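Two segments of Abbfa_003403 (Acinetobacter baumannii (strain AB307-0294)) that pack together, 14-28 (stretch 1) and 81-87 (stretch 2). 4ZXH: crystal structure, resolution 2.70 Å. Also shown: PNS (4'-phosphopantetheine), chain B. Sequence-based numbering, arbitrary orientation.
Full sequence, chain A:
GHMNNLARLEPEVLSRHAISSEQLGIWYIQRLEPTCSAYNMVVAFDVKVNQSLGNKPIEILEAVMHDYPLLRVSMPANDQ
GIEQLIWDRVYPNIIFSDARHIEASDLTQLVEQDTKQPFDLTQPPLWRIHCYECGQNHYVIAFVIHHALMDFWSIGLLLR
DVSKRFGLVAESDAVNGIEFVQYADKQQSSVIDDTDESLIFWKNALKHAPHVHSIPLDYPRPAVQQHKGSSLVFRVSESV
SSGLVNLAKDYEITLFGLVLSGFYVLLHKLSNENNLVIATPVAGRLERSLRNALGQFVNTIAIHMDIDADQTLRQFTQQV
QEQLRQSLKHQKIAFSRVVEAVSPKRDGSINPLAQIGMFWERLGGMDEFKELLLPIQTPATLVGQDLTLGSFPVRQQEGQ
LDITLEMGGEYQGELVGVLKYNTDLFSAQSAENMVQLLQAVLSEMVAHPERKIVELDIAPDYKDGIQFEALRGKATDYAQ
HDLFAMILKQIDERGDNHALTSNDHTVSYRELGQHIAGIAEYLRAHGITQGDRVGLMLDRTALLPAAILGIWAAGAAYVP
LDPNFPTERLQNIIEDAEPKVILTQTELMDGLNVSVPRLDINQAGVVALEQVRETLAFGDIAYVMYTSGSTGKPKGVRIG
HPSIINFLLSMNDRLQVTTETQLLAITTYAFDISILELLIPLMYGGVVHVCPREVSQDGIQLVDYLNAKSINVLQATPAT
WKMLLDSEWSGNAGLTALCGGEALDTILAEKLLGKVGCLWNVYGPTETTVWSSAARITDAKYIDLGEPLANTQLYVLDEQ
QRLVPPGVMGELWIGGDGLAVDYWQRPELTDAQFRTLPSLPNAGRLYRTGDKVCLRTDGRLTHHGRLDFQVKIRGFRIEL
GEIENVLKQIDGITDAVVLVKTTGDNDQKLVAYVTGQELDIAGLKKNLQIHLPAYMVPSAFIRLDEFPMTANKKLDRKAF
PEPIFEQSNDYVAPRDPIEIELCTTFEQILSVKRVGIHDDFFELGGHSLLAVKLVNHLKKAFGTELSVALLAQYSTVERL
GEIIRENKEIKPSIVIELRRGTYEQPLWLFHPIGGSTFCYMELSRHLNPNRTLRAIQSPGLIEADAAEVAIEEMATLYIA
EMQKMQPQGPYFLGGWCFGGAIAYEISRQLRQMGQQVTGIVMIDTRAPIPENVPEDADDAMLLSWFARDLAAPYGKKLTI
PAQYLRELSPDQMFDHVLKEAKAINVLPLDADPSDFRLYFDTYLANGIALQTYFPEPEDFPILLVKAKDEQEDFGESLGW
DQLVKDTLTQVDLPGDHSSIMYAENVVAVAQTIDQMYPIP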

# COMPACT_ATOMS: atom_id res chain seq x y z
N LEU A 14 -26.63 34.44 6.26
CA LEU A 14 -27.25 35.34 5.28
C LEU A 14 -27.82 34.59 4.08
O LEU A 14 -28.97 34.83 3.70
N SER A 15 -27.03 33.71 3.48
CA SER A 15 -27.49 32.92 2.34
C SER A 15 -26.74 31.58 2.19
O SER A 15 -25.63 31.41 2.69
N ARG A 16 -27.38 30.64 1.47
CA ARG A 16 -26.83 29.30 1.22
C ARG A 16 -26.51 29.07 -0.25
O ARG A 16 -27.34 29.32 -1.11
N HIS A 17 -25.31 28.59 -0.55
CA HIS A 17 -24.95 28.30 -1.94
C HIS A 17 -24.26 26.95 -2.12
O HIS A 17 -23.92 26.26 -1.15
N ALA A 18 -24.07 26.58 -3.38
CA ALA A 18 -23.31 25.39 -3.72
C ALA A 18 -21.82 25.71 -3.66
O ALA A 18 -21.43 26.88 -3.70
N ILE A 19 -20.98 24.68 -3.56
CA ILE A 19 -19.55 24.88 -3.80
C ILE A 19 -19.30 24.55 -5.26
O ILE A 19 -20.14 23.92 -5.92
N SER A 20 -18.17 25.00 -5.78
CA SER A 20 -17.77 24.72 -7.16
C SER A 20 -17.07 23.38 -7.24
O SER A 20 -16.60 22.87 -6.22
N SER A 21 -16.95 22.83 -8.44
CA SER A 21 -16.16 21.61 -8.61
C SER A 21 -14.66 21.81 -8.31
O SER A 21 -13.97 20.86 -7.90
N GLU A 22 -14.16 23.03 -8.49
CA GLU A 22 -12.77 23.35 -8.16
C GLU A 22 -12.53 23.33 -6.66
O GLU A 22 -11.40 23.22 -6.20
N GLN A 23 -13.61 23.45 -5.89
CA GLN A 23 -13.53 23.45 -4.44
C GLN A 23 -13.70 22.04 -3.85
O GLN A 23 -13.16 21.72 -2.79
N LEU A 24 -14.49 21.22 -4.54
CA LEU A 24 -14.84 19.90 -4.06
C LEU A 24 -13.62 19.05 -3.71
O LEU A 24 -13.57 18.43 -2.64
N GLY A 25 -12.64 19.02 -4.60
CA GLY A 25 -11.47 18.19 -4.38
C GLY A 25 -10.66 18.58 -3.15
O GLY A 25 -10.27 17.72 -2.37
N ILE A 26 -10.39 19.87 -2.99
CA ILE A 26 -9.67 20.31 -1.81
C ILE A 26 -10.46 20.02 -0.55
O ILE A 26 -9.94 19.49 0.44
N TRP A 27 -11.73 20.41 -0.58
CA TRP A 27 -12.63 20.20 0.54
C TRP A 27 -12.58 18.75 0.96
O TRP A 27 -12.28 18.44 2.12
N TYR A 28 -12.84 17.86 0.00
CA TYR A 28 -12.85 16.43 0.27
C TYR A 28 -11.56 15.96 0.96
O TYR A 28 -11.61 15.23 1.96
N GLY A 81 -25.36 16.97 0.08
CA GLY A 81 -24.05 17.40 -0.39
C GLY A 81 -23.31 18.45 0.45
O GLY A 81 -23.38 18.48 1.68
N ILE A 82 -22.57 19.31 -0.24
CA ILE A 82 -21.74 20.32 0.40
C ILE A 82 -22.21 21.72 0.05
O ILE A 82 -22.53 22.01 -1.10
N GLU A 83 -22.27 22.59 1.05
CA GLU A 83 -22.73 23.97 0.85
C GLU A 83 -21.66 25.02 1.20
O GLU A 83 -20.71 24.73 1.92
N GLN A 84 -21.83 26.23 0.68
CA GLN A 84 -21.14 27.43 1.17
C GLN A 84 -22.15 28.31 1.87
O GLN A 84 -23.17 28.67 1.28
N LEU A 85 -21.87 28.68 3.10
CA LEU A 85 -22.73 29.64 3.79
C LEU A 85 -22.02 30.99 3.92
O LEU A 85 -20.85 31.05 4.33
N ILE A 86 -22.70 32.07 3.55
CA ILE A 86 -22.21 33.41 3.86
C ILE A 86 -22.82 33.90 5.18
O ILE A 86 -24.01 34.20 5.25
N TRP A 87 -22.00 33.95 6.23
CA TRP A 87 -22.43 34.46 7.53
C TRP A 87 -22.46 35.98 7.52
O TRP A 87 -21.63 36.61 6.89

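Antiparallel pairing sets the rules here: Ser15, His17, Gln84 and Ile86 send their side chains to one face of the sheet, Arg16 and Leu85 to the other. Backbone bonds fix that register, with His17 N to Gln84 O and Gln84 N to His17 O both at 2.8 Å.

The apolar contacts centre on Ile82, which points toward stretch 1 in an m,t rotamer. Its CD1 lies over the face of the Trp27 six-membered ring, 3.9 Å from the centroid, a CH-pi contact with Trp27 in its t rotamer (chi1 -170°). The same CD1 meets Leu24 CD1 at 3.8 Å, while Ile82 CG2 meets Ile19 CD1 at 3.7 Å. One branched side chain thus joins the loop and the helix to the strand. Ile19 (p,t) also packs its CG2 against Gln84 CG at 3.5 Å, using the aliphatic part of a polar residue.

Gln84 (m,t) is the polar counterpart, and both ends of its buried amide are used. NE2 donates to Ala18 O at 2.9 Å, and OE1 accepts from Gln23 NE2 at 2.9 Å. Gln23 (m,t) is itself held by Ser20, whose N donates to Gln23 OE1 at 3.0 Å; Ser20 OG caps the helix by a weak bond from Gln23 N at 3.2 Å. The linked amides therefore tie helix start to strand.

On the same sheet face, Ser15 OG (p) and His17 NE2 (m) share a 2.8 Å hydrogen bond, and Ile86 CD1 lies 3.9 Å from each of these two atoms.

Charge pairing joins Arg16, which is exposed, to Glu83, which is partly exposed. Arg16, extended as m,t,t, brings NH1 to 2.9 Å from Glu83 OE1 in a salt bridge near the guanidinium plane, while Leu85 CD2 covers one guanidinium face, 3.2 Å from Arg16 NH1.

The phosphopantetheine lies against the helix: its O35 is 3.3 Å from Gly25 CA, where a CB would clash.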

# COMPACT_ATOMS: atom_id res chain seq x y z
CB LEU A 14 -26.25 36.39 4.79
CG LEU A 14 -25.99 37.61 5.66
CD1 LEU A 14 -24.97 38.52 4.99
CD2 LEU A 14 -27.28 38.34 5.89
CB SER A 15 -27.37 33.73 1.04
OG SER A 15 -26.04 34.15 0.81
CB ARG A 16 -27.82 28.23 1.69
CG ARG A 16 -28.22 28.37 3.15
CD ARG A 16 -28.92 27.13 3.71
NE ARG A 16 -28.94 27.19 5.17
CZ ARG A 16 -28.13 26.49 5.95
NH1 ARG A 16 -27.27 25.65 5.41
NH2 ARG A 16 -28.19 26.62 7.28
CB HIS A 17 -24.05 29.41 -2.46
CG HIS A 17 -24.60 30.78 -2.19
ND1 HIS A 17 -25.59 31.35 -2.95
CD2 HIS A 17 -24.33 31.66 -1.20
CE1 HIS A 17 -25.89 32.54 -2.46
NE2 HIS A 17 -25.13 32.75 -1.40
CB ALA A 18 -23.69 24.89 -5.08
CB ILE A 19 -18.64 24.00 -2.90
CG1 ILE A 19 -18.88 22.52 -3.16
CG2 ILE A 19 -18.91 24.26 -1.44
CD1 ILE A 19 -17.80 21.63 -2.55
CB SER A 20 -16.84 25.80 -7.67
OG SER A 20 -15.62 25.73 -6.94
CB SER A 21 -16.34 21.06 -10.02
OG SER A 21 -17.65 20.53 -10.18
CB GLU A 22 -12.38 24.71 -8.71
CG GLU A 22 -12.39 24.81 -10.23
CD GLU A 22 -13.76 25.17 -10.77
OE1 GLU A 22 -14.76 24.82 -10.11
OE2 GLU A 22 -13.83 25.84 -11.82
CB GLN A 23 -14.61 24.37 -3.87
CG GLN A 23 -14.22 25.84 -3.76
CD GLN A 23 -15.40 26.68 -3.32
OE1 GLN A 23 -16.48 26.60 -3.90
NE2 GLN A 23 -15.22 27.45 -2.26
CB LEU A 24 -15.69 19.20 -5.12
CG LEU A 24 -15.92 17.70 -5.04
CD1 LEU A 24 -16.57 17.35 -3.73
CD2 LEU A 24 -16.80 17.28 -6.22
CB ILE A 26 -9.38 21.80 -1.82
CG1 ILE A 26 -8.79 22.26 -3.17
CG2 ILE A 26 -8.54 22.15 -0.63
CD1 ILE A 26 -7.49 21.66 -3.49
CB TRP A 27 -14.05 20.60 0.17
CG TRP A 27 -14.97 20.63 1.32
CD1 TRP A 27 -15.30 21.72 2.08
CD2 TRP A 27 -15.71 19.53 1.87
NE1 TRP A 27 -16.21 21.37 3.06
CE2 TRP A 27 -16.47 20.02 2.95
CE3 TRP A 27 -15.80 18.17 1.54
CZ2 TRP A 27 -17.30 19.21 3.71
CZ3 TRP A 27 -16.63 17.36 2.30
CH2 TRP A 27 -17.37 17.88 3.37
CB TYR A 28 -13.06 15.66 -1.03
CG TYR A 28 -13.16 14.17 -0.85
CD1 TYR A 28 -14.31 13.58 -0.34
CD2 TYR A 28 -12.11 13.34 -1.20
CE1 TYR A 28 -14.40 12.20 -0.18
CE2 TYR A 28 -12.19 11.97 -1.03
CZ TYR A 28 -13.33 11.40 -0.53
OH TYR A 28 -13.39 10.02 -0.38
CB ILE A 82 -20.28 20.13 -0.01
CG1 ILE A 82 -19.88 18.67 0.19
CG2 ILE A 82 -19.36 21.04 0.80
CD1 ILE A 82 -18.63 18.23 -0.60
CB GLU A 83 -24.00 24.23 1.67
CG GLU A 83 -25.29 23.71 1.06
CD GLU A 83 -26.52 24.03 1.92
OE1 GLU A 83 -26.38 24.00 3.16
OE2 GLU A 83 -27.60 24.33 1.35
CB GLN A 84 -20.51 28.24 0.03
CG GLN A 84 -19.27 27.66 -0.56
CD GLN A 84 -18.71 28.54 -1.65
OE1 GLN A 84 -17.59 29.04 -1.55
NE2 GLN A 84 -19.47 28.73 -2.72
CB LEU A 85 -23.12 29.12 5.16
CG LEU A 85 -23.69 27.71 5.33
CD1 LEU A 85 -24.13 27.50 6.77
CD2 LEU A 85 -24.85 27.44 4.36
CB ILE A 86 -22.54 34.43 2.75
CG1 ILE A 86 -21.76 34.11 1.47
CG2 ILE A 86 -22.16 35.82 3.21
CD1 ILE A 86 -22.27 34.85 0.25
CB TRP A 87 -21.49 33.96 8.62
CG TRP A 87 -21.51 32.49 8.79
CD1 TRP A 87 -20.75 31.58 8.12
CD2 TRP A 87 -22.35 31.74 9.67
NE1 TRP A 87 -21.06 30.31 8.54
CE2 TRP A 87 -22.04 30.38 9.49
CE3 TRP A 87 -23.33 32.10 10.60
CZ2 TRP A 87 -22.67 29.38 10.21
CZ3 TRP A 87 -23.96 31.09 11.31
CH2 TRP A 87 -23.63 29.75 11.11
O23 PNS B . -11.50 9.77 -5.12
P24 PNS B . -12.60 10.76 -5.43
O25 PNS B . -13.63 10.39 -6.47
O27 PNS B . -11.85 12.09 -5.93
C28 PNS B . -10.85 12.70 -5.12
C29 PNS B . -10.36 13.96 -5.82
C30 PNS B . -11.61 14.83 -6.02
C31 PNS B . -9.74 13.59 -7.16
C32 PNS B . -9.30 14.65 -4.95
O33 PNS B . -8.39 13.62 -4.50
C34 PNS B . -8.59 15.74 -5.72
O35 PNS B . -9.18 16.72 -6.16
N36 PNS B . -7.28 15.63 -5.91
C37 PNS B . -6.51 16.62 -6.64
C38 PNS B . -5.44 17.17 -5.70
C39 PNS B . -5.18 18.61 -6.02
O40 PNS B . -6.08 19.35 -6.37
N41 PNS B . -3.90 18.96 -5.90
C42 PNS B . -3.31 20.26 -6.13
C43 PNS B . -1.84 19.92 -6.15
S44 PNS B . -1.35 19.76 -7.87